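Local coordinates for YusO protein (PDB 1S3J) that represses the multidrug resistance operon mdtRP by binding directly to its promoter region as a MarR-family homodimer, at the interface of chains A and B. Sequence-based numbering; all coordinates share one arbitrary frame. Chains: chain A/B, YusO protein.

Contact 1: the interface of chains A and B. Residues chain A 120, 128, 131-132, 135; chain B 7-8, 11.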
# COMPACT_ATOMS: atom_id res chain seq x y z
N LEU A 120 -12.37 3.07 -13.14
CA LEU A 120 -13.63 2.35 -12.98
C LEU A 120 -14.60 2.58 -14.13
O LEU A 120 -15.45 1.74 -14.40
CB LEU A 120 -14.30 2.74 -11.66
CG LEU A 120 -13.51 2.32 -10.42
CD1 LEU A 120 -14.22 2.78 -9.14
CD2 LEU A 120 -13.25 0.81 -10.40
N MSE A 128 -19.44 -2.98 -12.74
CA MSE A 128 -19.45 -1.98 -11.67
C MSE A 128 -20.21 -2.50 -10.44
O MSE A 128 -19.76 -2.31 -9.32
CB MSE A 128 -20.08 -0.67 -12.15
CG MSE A 128 -19.87 0.51 -11.21
SE MSE A 128 -18.05 1.22 -11.41
CE MSE A 128 -18.23 2.05 -13.18
N ALA A 131 -18.23 -5.13 -8.81
CA ALA A 131 -17.08 -4.57 -8.07
C ALA A 131 -17.52 -3.92 -6.77
O ALA A 131 -16.82 -4.00 -5.78
CB ALA A 131 -16.26 -3.57 -8.93
N ALA A 132 -18.67 -3.27 -6.77
CA ALA A 132 -19.22 -2.68 -5.53
C ALA A 132 -19.40 -3.76 -4.49
O ALA A 132 -18.96 -3.59 -3.36
CB ALA A 132 -20.55 -2.01 -5.78
N THR A 135 -15.87 -5.59 -3.36
CA THR A 135 -15.02 -4.76 -2.51
C THR A 135 -15.65 -4.52 -1.13
O THR A 135 -14.93 -4.54 -0.13
CB THR A 135 -14.69 -3.43 -3.14
OG1 THR A 135 -15.89 -2.82 -3.62
CG2 THR A 135 -13.77 -3.60 -4.36
N LEU B 7 -21.68 4.55 -6.74
CA LEU B 7 -21.06 3.21 -6.73
C LEU B 7 -19.54 3.34 -6.72
O LEU B 7 -18.87 2.68 -5.93
CB LEU B 7 -21.48 2.39 -7.95
CG LEU B 7 -22.87 1.78 -7.95
CD1 LEU B 7 -23.15 1.17 -9.31
CD2 LEU B 7 -23.02 0.73 -6.87
N MSE B 8 -19.02 4.19 -7.60
CA MSE B 8 -17.59 4.46 -7.71
C MSE B 8 -17.08 5.07 -6.41
O MSE B 8 -15.94 4.84 -6.01
CB MSE B 8 -17.29 5.38 -8.91
CG MSE B 8 -17.52 4.69 -10.26
SE MSE B 8 -16.87 5.63 -11.88
CE MSE B 8 -18.47 6.71 -12.31
N ILE B 11 -16.99 2.05 -3.89
CA ILE B 11 -15.88 1.21 -4.29
C ILE B 11 -14.59 1.81 -3.76
O ILE B 11 -13.78 1.10 -3.17
CB ILE B 11 -15.83 1.05 -5.81
CG1 ILE B 11 -16.89 0.04 -6.27
CG2 ILE B 11 -14.43 0.62 -6.27
CD1 ILE B 11 -17.33 0.20 -7.68
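B:Ile11 and A:Leu120 reach toward each other tip to tip, the methyl CG2 of the isoleucine standing 3.6 Å from CD1 of the leucine. This is an apolar part of the helical dimer interface of a MarR-type regulator: the N-terminal helix of chain B (4-33) lies in the angle between helices 99-120 and 125-143 of chain A. CG2 of B:Ile11, anti to the backbone N, serves A:Leu120, whereas CG1, anti to the carbonyl carbon (chi1 -78°), turns to the other helix and rests 3.7 Å from CA of A:Ala132, where a small residue lets the isoleucine settle against the backbone. Its terminal CD1 meets SE of the selenomethionine A:Met128 at 3.9 Å, the two side chains crossing at about a right angle. A:Met128 is bent at chi2 and chi3, and its SE lies 3.7 Å from CG of B:Met8, also a selenomethionine, with the chains oblique to one another. B:Met8 and A:Leu120 instead slide past each other in opposite directions. B:Leu7 forks over helix 125-143, CD1 on CG of A:Met128 and CD2 on CB of A:Ala132, both 3.8 Å. The hydroxyl OG1 of A:Thr135, 4.0 Å from CG1 of B:Ile11, is held within its own helix by a 2.6 Å hydrogen bond to the carbonyl O of A:Ala131.

Contact 2: the interface of chains A and B. Residues chain A 113; chain B 5, 8-9, 12.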
# COMPACT_ATOMS: atom_id res chain seq x y z
N LYS A 113 -11.17 10.18 -5.55
CA LYS A 113 -12.33 9.59 -6.19
C LYS A 113 -12.19 9.76 -7.70
O LYS A 113 -12.37 8.81 -8.45
CB LYS A 113 -13.63 10.23 -5.67
CG LYS A 113 -14.89 9.94 -6.49
CD LYS A 113 -16.12 10.70 -5.96
CE LYS A 113 -17.42 10.10 -6.50
NZ LYS A 113 -17.23 9.45 -7.84
N ASP B 5 -21.96 7.22 -10.01
CA ASP B 5 -20.92 8.00 -9.33
C ASP B 5 -20.88 7.67 -7.82
O ASP B 5 -19.80 7.62 -7.24
CB ASP B 5 -21.03 9.50 -9.64
CG ASP B 5 -20.38 9.87 -10.98
OD1 ASP B 5 -19.18 10.25 -10.99
OD2 ASP B 5 -20.97 9.80 -12.07
N MSE B 8 -19.02 4.19 -7.60
CA MSE B 8 -17.59 4.46 -7.71
C MSE B 8 -17.08 5.07 -6.41
O MSE B 8 -15.94 4.84 -6.01
CB MSE B 8 -17.29 5.38 -8.91
CG MSE B 8 -17.52 4.69 -10.26
SE MSE B 8 -16.87 5.63 -11.88
CE MSE B 8 -18.47 6.71 -12.31
N SER B 9 -17.94 5.83 -5.75
CA SER B 9 -17.64 6.34 -4.41
C SER B 9 -17.58 5.25 -3.33
O SER B 9 -16.67 5.26 -2.50
CB SER B 9 -18.62 7.44 -3.99
OG SER B 9 -18.04 8.22 -2.97
N GLN B 12 -14.43 3.11 -3.94
CA GLN B 12 -13.23 3.84 -3.48
C GLN B 12 -13.05 3.67 -1.99
O GLN B 12 -11.95 3.41 -1.52
CB GLN B 12 -13.32 5.33 -3.88
CG GLN B 12 -12.30 6.28 -3.24
CD GLN B 12 -10.86 5.83 -3.39
OE1 GLN B 12 -10.00 6.18 -2.56
NE2 GLN B 12 -10.58 5.05 -4.44
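Helix 99-120 of chain A meets the first turns of helix 4-33 of chain B, at a polar part of the dimer interface of this MarR-family repressor. A:Lys113 carries the contact, with 76 Å² of its surface hidden by the partner. Its aliphatic chain starts beside B:Gln12 and runs alongside helix 4-33, back toward that helix's N-terminal end and roughly antiparallel to it. With CG anti to the backbone N (chi1 166°), the chain is nearly straight as far as CE and then bends at chi4 (-29°), which turns the terminal amine NZ toward B:Asp5. NZ meets B:Asp5 in two ways. It forms a weak hydrogen bond of 3.2 Å to the backbone carbonyl O of B:Asp5, and a salt bridge to the carboxylate, 3.8 Å from OD1. The lysine and aspartate side chains cross at about a right angle. The weak bond and the long salt bridge together would probably hold the amine only loosely. Further along the helix, CE of A:Lys113 packs against CB of B:Ser9 at 3.8 Å. The serine hydroxyl OG lies 4.0 Å from the same CE and makes a looser contact.

Contact 3: the interface of chains A and B. Residues chain A 113, 117, 120-121, 128; chain B 5, 8.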
# COMPACT_ATOMS: atom_id res chain seq x y z
N LYS A 113 -11.17 10.18 -5.55
CA LYS A 113 -12.33 9.59 -6.19
C LYS A 113 -12.19 9.76 -7.70
O LYS A 113 -12.37 8.81 -8.45
CB LYS A 113 -13.63 10.23 -5.67
CG LYS A 113 -14.89 9.94 -6.49
CD LYS A 113 -16.12 10.70 -5.96
CE LYS A 113 -17.42 10.10 -6.50
NZ LYS A 113 -17.23 9.45 -7.84
N ALA A 117 -12.12 6.80 -10.46
CA ALA A 117 -13.24 6.76 -11.39
C ALA A 117 -12.79 6.82 -12.84
O ALA A 117 -13.57 6.48 -13.72
CB ALA A 117 -14.23 7.91 -11.09
N LEU A 120 -12.37 3.07 -13.14
CA LEU A 120 -13.63 2.35 -12.98
C LEU A 120 -14.60 2.58 -14.13
O LEU A 120 -15.45 1.74 -14.40
CB LEU A 120 -14.30 2.74 -11.66
CG LEU A 120 -13.51 2.32 -10.42
CD1 LEU A 120 -14.22 2.78 -9.14
CD2 LEU A 120 -13.25 0.81 -10.40
N SER A 121 -14.47 3.71 -14.82
CA SER A 121 -15.39 4.05 -15.89
C SER A 121 -15.27 3.13 -17.13
O SER A 121 -16.17 3.15 -17.96
CB SER A 121 -15.25 5.51 -16.30
OG SER A 121 -13.96 5.77 -16.81
N MSE A 128 -19.44 -2.98 -12.74
CA MSE A 128 -19.45 -1.98 -11.67
C MSE A 128 -20.21 -2.50 -10.44
O MSE A 128 -19.76 -2.31 -9.32
CB MSE A 128 -20.08 -0.67 -12.15
CG MSE A 128 -19.87 0.51 -11.21
SE MSE A 128 -18.05 1.22 -11.41
CE MSE A 128 -18.23 2.05 -13.18
N ASP B 5 -21.96 7.22 -10.01
CA ASP B 5 -20.92 8.00 -9.33
C ASP B 5 -20.88 7.67 -7.82
O ASP B 5 -19.80 7.62 -7.24
CB ASP B 5 -21.03 9.50 -9.64
CG ASP B 5 -20.38 9.87 -10.98
OD1 ASP B 5 -19.18 10.25 -10.99
OD2 ASP B 5 -20.97 9.80 -12.07
N MSE B 8 -19.02 4.19 -7.60
CA MSE B 8 -17.59 4.46 -7.71
C MSE B 8 -17.08 5.07 -6.41
O MSE B 8 -15.94 4.84 -6.01
CB MSE B 8 -17.29 5.38 -8.91
CG MSE B 8 -17.52 4.69 -10.26
SE MSE B 8 -16.87 5.63 -11.88
CE MSE B 8 -18.47 6.71 -12.31
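B:Met8 plants its selenium on A:Ala117, SE lying 3.6 Å from the methyl CB and 3.8 Å from CA. This is an apolar contact in the helical dimer interface of a MarR-family regulator, with 79 Å² of the selenomethionine hidden by chain A. A:Lys113 and B:Asp5 lie beside it, with 29 and 23 Å² of their own surface buried by the opposite chain; the lysine NZ stands 4.2 Å from CB of B:Met8. The CG of B:Met8 is anti to the carbonyl carbon (chi1 -70°) and chi2 is extended, which carries SE from helix 4-33 across to the end of helix 99-120; the bend at chi3 (-89°) then turns the terminal methyl. With only a methyl on A:Ala117, SE comes up to the backbone of helix 99-120. A:Leu120 and A:Met128 flank the same side chain, and thus B:Met8 has neighbours from both C-terminal helices of the partner. Where helix 99-120 ends, the backbone N of A:Ser121 stands 4.2 Å from SE. The hydroxyl OG of A:Ser121 turns back to donate a weak hydrogen bond of 3.2 Å to the carbonyl O of A:Ala117, a link within chain A.

The three contacts form one continuous patch, with C-alpha centres about 7 Å apart for contacts 1 and 2, 6 Å for contacts 1 and 3, and 5 Å for contacts 2 and 3. B:Met8 belongs to all of them. A:Leu120 and A:Met128 join contact 1 to contact 3, while A:Lys113 and B:Asp5 join contact 3 to contact 2, giving a passage from mainly apolar packing to a lysine-aspartate pair. Helix 4-33 of one subunit is thereby bound to the C-terminal helices of the other. Two-fold symmetry repeats the patch with the chains exchanged, consistent with a homodimer that pairs two DNA-binding domains.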